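Local coordinates for protein glypican-1 (Homo sapiens, PDB 4YWT) that carries heparan sulfate chains at the cell surface, through which it binds alpha-4(V) collagen and takes part in Schwann cell myelination, at residues L285-R290 against V388-I393; N291-M296 against M462-R467. The protein carries 3 engineered substitutions. All blocks are in the same frame, centred on the assembly; numbering follows the deposited sequence.

How the interactions relate
Both contacts are built on helix 286-299, its early part in interaction 1 and the following turns in interaction 2; their centres lie about 13 Å apart. Interaction 1 sets 285-290 against 388-393, the turn after helix 373-387 and the first residues of helix 391-404; interaction 2 sets 291-296 against helix 450-471. Along the chain the order is 285-290, 291-296, 388-393, 462-467, so the two pairings cross. The contacts also meet directly: Leu-293 CD2 packs against Gln-389 CA at 3.8 Å. One short helix thus ties two later parts of the chain into the elongated, almost all-helical glypican core protein; the centre of each contact lies about 11 Å from the centre of the chain.

Interaction 1 of 2, residues L285-R290 against V388-I393; sequences LDAEWR and VQDFWI. With CA (calcium ion), chain F.
Asp-286 OD1, which lies against Ile-393 CG2, is gripped by two groups: Arg-290 NE, one turn on in the same helix, donates to it at 2.8 Å in a salt bridge, and a water donates to it at 2.7 Å. The arginine meets the syn side of the carboxylate but lies 30° out of its plane. The same water also donates to Gln-389 O and weakly accepts from Trp-392 N, joining Asp-286 to the backbone at Gln-389 and Trp-392. The salt bridge holds the extended Arg-290 chain so that Gln-389 O lies over the centre of the guanidinium face, while Ile-393 CD1 comes to its edge, 3.4 Å from NH2.

Deeper in, Trp-289 carries the contact. With CG anti to the backbone N (chi1 176°), its indole reaches the turn, and NE1 donates to Val-388 O at 2.9 Å, the acceptor slightly out of the ring plane. Trp-392 drives its NE1 edge onto the face of this indole, NE1 lying 3.1 Å from Trp-289 CD2, a T-shaped stack with planes at 89°. The Trp-392 ring is itself sandwiched: Leu-285 CD1 sits over the centre of one face, 3.7 Å from the six-membered ring centroid in a CH-pi contact, and Phe-391 CD2 covers the opposite face. From helix 204-236, Val-233 touches Trp-289 and Val-236 touches Trp-392.

Asp-390, in the same turn, binds a calcium ion through both carboxylate oxygens at 2.4 Å, together with three waters and Asp-387 O. The type I beta turn from Val-388 to Phe-391, leading into helix 391-404, thus joins the calcium site formed by Asp-387 and Asp-390 to the tryptophan packing of the helical glypican core.

Interaction 2 of 2, residues N291-M296 against M462-R467; sequences NLLDSM and MTNRLR
Met-462 and Leu-292 open a nearly parallel helix pair in the glypican core, where helices 286-299 and 450-471 run side by side with local axes 8.9 Å apart and crossing at 24°. CG of Met-462 touches Leu-292 CD1 at 3.6 Å, and the bent methionine chain carries on to Gln-224 and Val-228 of helix 204-236.

Thr-463 comes next, where the backbones draw closest. Its OG1 rests against Leu-292, 3.3 Å from CA and also near CD1, but its hydrogen bond goes to Leu-459 O in its own helix. The other branch, CG2, is anti to the backbone N and faces Asn-291 O and Ser-295 OG.

One turn on, Leu-466 points toward helix 286-299 and touches three of its residues. Its CD1 meets Leu-292 CD1 at 3.6 Å and also Met-296 CG, while Ser-221 of helix 204-236 adjoins the same side chain. CB and CD1 of Leu-466 both press on Ser-295 OG, a buried hydroxyl that turns back along its own helix and donates to Leu-292 O at 2.9 Å. That carbonyl also accepts the helical bond from Met-296 N. A water donates to both Ser-295 O and Leu-466 O, bridging the two backbones.

Arg-467, at the solvent-exposed border, stretches its chain back so that Thr-463 CG2 lies over one guanidinium face, toward its rim. Its NH2 stays 3.9 Å from Asn-291 OD1, and the link across is made by a water that accepts from Arg-467 NH2 at 3.3 Å and donates to Asn-291 O at 2.8 Å.

Interaction 1 of 2, residues L285-R290 against V388-I393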
loop_
_atom_site.group_PDB
_atom_site.type_symbol
_atom_site.label_atom_id
_atom_site.label_comp_id
_atom_site.label_asym_id
_atom_site.label_seq_id
_atom_site.Cartn_x
_atom_site.Cartn_y
_atom_site.Cartn_z
ATOM N N LEU A 285 -5.588 -12.245 4.050
ATOM C CA LEU A 285 -4.451 -11.365 3.768
ATOM C C LEU A 285 -4.040 -10.537 4.985
ATOM O O LEU A 285 -2.995 -9.880 4.977
ATOM C CB LEU A 285 -4.779 -10.424 2.608
ATOM C CG LEU A 285 -5.040 -11.022 1.226
ATOM C CD1 LEU A 285 -6.036 -10.162 0.467
ATOM C CD2 LEU A 285 -3.740 -11.139 0.449
ATOM N N ASP A 286 -4.872 -10.585 6.021
ATOM C CA ASP A 286 -4.757 -9.722 7.198
ATOM C C ASP A 286 -3.357 -9.661 7.809
ATOM O O ASP A 286 -2.761 -8.585 7.897
ATOM C CB ASP A 286 -5.753 -10.181 8.267
ATOM C CG ASP A 286 -5.805 -9.246 9.458
ATOM O OD1 ASP A 286 -5.965 -8.026 9.247
ATOM O OD2 ASP A 286 -5.686 -9.728 10.604
ATOM N N ALA A 287 -2.843 -10.814 8.223
ATOM C CA ALA A 287 -1.576 -10.891 8.950
ATOM C C ALA A 287 -0.398 -10.297 8.174
ATOM O O ALA A 287 0.366 -9.492 8.710
ATOM C CB ALA A 287 -1.279 -12.338 9.322
ATOM N N GLU A 288 -0.256 -10.696 6.916
ATOM C CA GLU A 288 0.881 -10.263 6.114
ATOM C C GLU A 288 0.720 -8.823 5.636
ATOM O O GLU A 288 1.709 -8.112 5.449
ATOM C CB GLU A 288 1.084 -11.203 4.924
ATOM C CG GLU A 288 1.412 -12.636 5.321
ATOM C CD GLU A 288 2.462 -12.721 6.418
ATOM O OE1 GLU A 288 3.493 -12.020 6.319
ATOM O OE2 GLU A 288 2.252 -13.488 7.381
ATOM N N TRP A 289 -0.526 -8.397 5.441
ATOM C CA TRP A 289 -0.805 -7.000 5.124
ATOM C C TRP A 289 -0.359 -6.123 6.293
ATOM O O TRP A 289 0.347 -5.126 6.106
ATOM C CB TRP A 289 -2.294 -6.809 4.821
ATOM C CG TRP A 289 -2.733 -5.393 4.576
ATOM C CD1 TRP A 289 -3.269 -4.535 5.491
ATOM C CD2 TRP A 289 -2.702 -4.682 3.329
ATOM N NE1 TRP A 289 -3.565 -3.332 4.896
ATOM C CE2 TRP A 289 -3.226 -3.396 3.570
ATOM C CE3 TRP A 289 -2.279 -5.007 2.036
ATOM C CZ2 TRP A 289 -3.336 -2.434 2.566
ATOM C CZ3 TRP A 289 -2.388 -4.051 1.041
ATOM C CH2 TRP A 289 -2.913 -2.779 1.312
ATOM N N ARG A 290 -0.753 -6.521 7.499
ATOM C CA ARG A 290 -0.366 -5.805 8.711
ATOM C C ARG A 290 1.143 -5.817 8.916
ATOM O O ARG A 290 1.719 -4.816 9.339
ATOM C CB ARG A 290 -1.059 -6.404 9.937
ATOM C CG ARG A 290 -2.557 -6.153 9.993
ATOM C CD ARG A 290 -3.157 -6.723 11.267
ATOM N NE ARG A 290 -4.613 -6.638 11.276
ATOM C CZ ARG A 290 -5.300 -5.592 11.723
ATOM N NH1 ARG A 290 -4.664 -4.530 12.196
ATOM N NH2 ARG A 290 -6.626 -5.606 11.693
ATOM N N VAL A 388 -5.572 2.046 7.169
ATOM C CA VAL A 388 -6.023 0.966 6.293
ATOM C C VAL A 388 -5.375 -0.385 6.605
ATOM O O VAL A 388 -5.440 -1.309 5.793
ATOM C CB VAL A 388 -5.758 1.302 4.811
ATOM C CG1 VAL A 388 -6.481 2.582 4.418
ATOM C CG2 VAL A 388 -4.259 1.420 4.546
ATOM N N GLN A 389 -4.761 -0.506 7.777
ATOM C CA GLN A 389 -4.147 -1.769 8.173
ATOM C C GLN A 389 -5.214 -2.809 8.508
ATOM O O GLN A 389 -4.946 -4.010 8.495
ATOM C CB GLN A 389 -3.210 -1.571 9.367
ATOM C CG GLN A 389 -3.851 -0.879 10.554
ATOM C CD GLN A 389 -2.885 -0.684 11.706
ATOM O OE1 GLN A 389 -1.794 -1.251 11.718
ATOM N NE2 GLN A 389 -3.284 0.120 12.682
ATOM N N ASP A 390 -6.423 -2.337 8.802
ATOM C CA ASP A 390 -7.526 -3.213 9.189
ATOM C C ASP A 390 -8.423 -3.574 8.014
ATOM O O ASP A 390 -9.450 -4.226 8.191
ATOM C CB ASP A 390 -8.370 -2.556 10.288
ATOM C CG ASP A 390 -8.942 -1.199 9.869
ATOM O OD1 ASP A 390 -8.848 -0.828 8.678
ATOM O OD2 ASP A 390 -9.503 -0.499 10.739
ATOM N N PHE A 391 -8.029 -3.138 6.822
ATOM C CA PHE A 391 -8.878 -3.182 5.630
ATOM C C PHE A 391 -9.571 -4.527 5.394
ATOM O O PHE A 391 -10.809 -4.617 5.360
ATOM C CB PHE A 391 -8.039 -2.817 4.402
ATOM C CG PHE A 391 -8.838 -2.677 3.141
ATOM C CD1 PHE A 391 -9.680 -1.592 2.960
ATOM C CD2 PHE A 391 -8.746 -3.624 2.134
ATOM C CE1 PHE A 391 -10.419 -1.454 1.799
ATOM C CE2 PHE A 391 -9.481 -3.492 0.971
ATOM C CZ PHE A 391 -10.319 -2.404 0.803
ATOM N N TRP A 392 -8.757 -5.569 5.262
ATOM C CA TRP A 392 -9.213 -6.880 4.818
ATOM C C TRP A 392 -10.191 -7.552 5.778
ATOM O O TRP A 392 -10.930 -8.452 5.382
ATOM C CB TRP A 392 -8.004 -7.785 4.583
ATOM C CG TRP A 392 -7.062 -7.199 3.588
ATOM C CD1 TRP A 392 -5.813 -6.705 3.829
ATOM C CD2 TRP A 392 -7.309 -7.005 2.191
ATOM N NE1 TRP A 392 -5.261 -6.230 2.663
ATOM C CE2 TRP A 392 -6.160 -6.402 1.644
ATOM C CE3 TRP A 392 -8.388 -7.290 1.350
ATOM C CZ2 TRP A 392 -6.058 -6.080 0.293
ATOM C CZ3 TRP A 392 -8.287 -6.970 0.010
ATOM C CH2 TRP A 392 -7.130 -6.371 -0.506
ATOM N N ILE A 393 -10.199 -7.118 7.033
ATOM C CA ILE A 393 -11.156 -7.648 7.995
ATOM C C ILE A 393 -12.232 -6.620 8.329
ATOM O O ILE A 393 -13.262 -6.956 8.909
ATOM C CB ILE A 393 -10.474 -8.094 9.296
ATOM C CG1 ILE A 393 -9.947 -6.882 10.062
ATOM C CG2 ILE A 393 -9.360 -9.090 9.003
ATOM C CD1 ILE A 393 -9.611 -7.186 11.489
HETATM CA CA CA F . -9.465 1.367 9.290
HETATM O O HOH W 1 -6.563 -6.317 7.266
HETATM O O HOH W 2 -11.649 0.831 8.475
HETATM O O HOH W 3 -10.093 0.811 7.050
HETATM O O HOH W 4 -7.639 1.424 10.829
#

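Interaction 2 of 2, residues N291-M296 against M462-R467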
loop_
_atom_site.group_PDB
_atom_site.type_symbol
_atom_site.label_atom_id
_atom_site.label_comp_id
_atom_site.label_asym_id
_atom_site.label_seq_id
_atom_site.Cartn_x
_atom_site.Cartn_y
_atom_site.Cartn_z
ATOM N N ASN A 291 1.780 -6.950 8.627
ATOM C CA ASN A 291 3.233 -7.049 8.725
ATOM C C ASN A 291 3.924 -6.068 7.785
ATOM O O ASN A 291 4.814 -5.304 8.194
ATOM C CB ASN A 291 3.700 -8.475 8.420
ATOM C CG ASN A 291 3.429 -9.436 9.560
ATOM O OD1 ASN A 291 3.351 -9.034 10.721
ATOM N ND2 ASN A 291 3.288 -10.716 9.233
ATOM N N LEU A 292 3.503 -6.095 6.523
ATOM C CA LEU A 292 4.068 -5.209 5.516
ATOM C C LEU A 292 3.898 -3.753 5.909
ATOM O O LEU A 292 4.862 -2.992 5.900
ATOM C CB LEU A 292 3.427 -5.444 4.149
ATOM C CG LEU A 292 4.113 -4.628 3.053
ATOM C CD1 LEU A 292 5.548 -5.098 2.893
ATOM C CD2 LEU A 292 3.368 -4.710 1.731
ATOM N N LEU A 293 2.673 -3.367 6.258
ATOM C CA LEU A 293 2.400 -1.975 6.605
ATOM C C LEU A 293 3.159 -1.551 7.860
ATOM O O LEU A 293 3.572 -0.397 7.980
ATOM C CB LEU A 293 0.900 -1.745 6.786
ATOM C CG LEU A 293 0.149 -1.272 5.537
ATOM C CD1 LEU A 293 0.127 -2.347 4.463
ATOM C CD2 LEU A 293 -1.264 -0.841 5.895
ATOM N N ASP A 294 3.353 -2.486 8.786
ATOM C CA ASP A 294 4.147 -2.219 9.982
ATOM C C ASP A 294 5.600 -1.927 9.624
ATOM O O ASP A 294 6.176 -0.939 10.091
ATOM C CB ASP A 294 4.078 -3.395 10.956
ATOM C CG ASP A 294 3.070 -3.173 12.067
ATOM O OD1 ASP A 294 2.123 -2.382 11.867
ATOM O OD2 ASP A 294 3.227 -3.790 13.142
ATOM N N SER A 295 6.189 -2.781 8.791
ATOM C CA SER A 295 7.580 -2.582 8.389
ATOM C C SER A 295 7.732 -1.316 7.541
ATOM O O SER A 295 8.789 -0.685 7.533
ATOM C CB SER A 295 8.105 -3.804 7.628
ATOM O OG SER A 295 7.532 -3.898 6.337
ATOM N N MET A 296 6.665 -0.943 6.842
ATOM C CA MET A 296 6.669 0.251 6.005
ATOM C C MET A 296 6.575 1.516 6.850
ATOM O O MET A 296 7.175 2.538 6.521
ATOM C CB MET A 296 5.521 0.204 4.996
ATOM C CG MET A 296 5.841 -0.589 3.740
ATOM S SD MET A 296 4.657 -0.310 2.408
ATOM C CE MET A 296 3.149 -0.897 3.165
ATOM N N MET A 462 8.171 -8.815 0.288
ATOM C CA MET A 462 8.406 -7.384 0.447
ATOM C C MET A 462 8.690 -7.041 1.910
ATOM O O MET A 462 9.581 -6.240 2.209
ATOM C CB MET A 462 7.211 -6.580 -0.067
ATOM C CG MET A 462 7.456 -5.079 -0.151
ATOM S SD MET A 462 8.777 -4.637 -1.295
ATOM C CE MET A 462 9.966 -3.924 -0.165
ATOM N N THR A 463 7.940 -7.664 2.817
ATOM C CA THR A 463 8.132 -7.447 4.247
ATOM C C THR A 463 9.542 -7.823 4.673
ATOM O O THR A 463 10.204 -7.066 5.387
ATOM C CB THR A 463 7.133 -8.255 5.088
ATOM O OG1 THR A 463 5.796 -7.922 4.696
ATOM C CG2 THR A 463 7.315 -7.949 6.569
ATOM N N ASN A 464 9.999 -8.995 4.233
ATOM C CA ASN A 464 11.367 -9.420 4.507
ATOM C C ASN A 464 12.378 -8.409 3.977
ATOM O O ASN A 464 13.315 -8.019 4.690
ATOM C CB ASN A 464 11.635 -10.801 3.904
ATOM C CG ASN A 464 10.858 -11.901 4.602
ATOM O OD1 ASN A 464 10.568 -11.811 5.796
ATOM N ND2 ASN A 464 10.518 -12.948 3.859
ATOM N N ARG A 465 12.175 -7.979 2.731
ATOM C CA ARG A 465 13.012 -6.935 2.140
ATOM C C ARG A 465 13.093 -5.693 3.025
ATOM O O ARG A 465 14.162 -5.107 3.184
ATOM C CB ARG A 465 12.491 -6.526 0.760
ATOM C CG ARG A 465 12.830 -7.473 -0.376
ATOM C CD ARG A 465 12.773 -6.725 -1.703
ATOM N NE ARG A 465 12.912 -7.606 -2.859
ATOM C CZ ARG A 465 11.917 -7.916 -3.682
ATOM N NH1 ARG A 465 10.706 -7.414 -3.479
ATOM N NH2 ARG A 465 12.130 -8.724 -4.711
ATOM N N LEU A 466 11.960 -5.296 3.596
ATOM C CA LEU A 466 11.901 -4.089 4.419
ATOM C C LEU A 466 12.508 -4.273 5.805
ATOM O O LEU A 466 13.007 -3.318 6.400
ATOM C CB LEU A 466 10.456 -3.611 4.551
ATOM C CG LEU A 466 9.936 -2.790 3.374
ATOM C CD1 LEU A 466 8.472 -3.080 3.132
ATOM C CD2 LEU A 466 10.147 -1.309 3.644
ATOM N N ARG A 467 12.456 -5.492 6.328
ATOM C CA ARG A 467 13.076 -5.777 7.616
ATOM C C ARG A 467 14.593 -5.770 7.460
ATOM O O ARG A 467 15.319 -5.190 8.282
ATOM C CB ARG A 467 12.578 -7.115 8.168
ATOM C CG ARG A 467 11.118 -7.072 8.596
ATOM C CD ARG A 467 10.601 -8.426 9.057
ATOM N NE ARG A 467 9.254 -8.315 9.615
ATOM C CZ ARG A 467 8.455 -9.349 9.865
ATOM N NH1 ARG A 467 8.861 -10.583 9.604
ATOM N NH2 ARG A 467 7.247 -9.144 10.374
HETATM O O HOH W 5 6.211 -6.041 10.461
HETATM O O HOH W 6 11.249 -2.122 8.072
#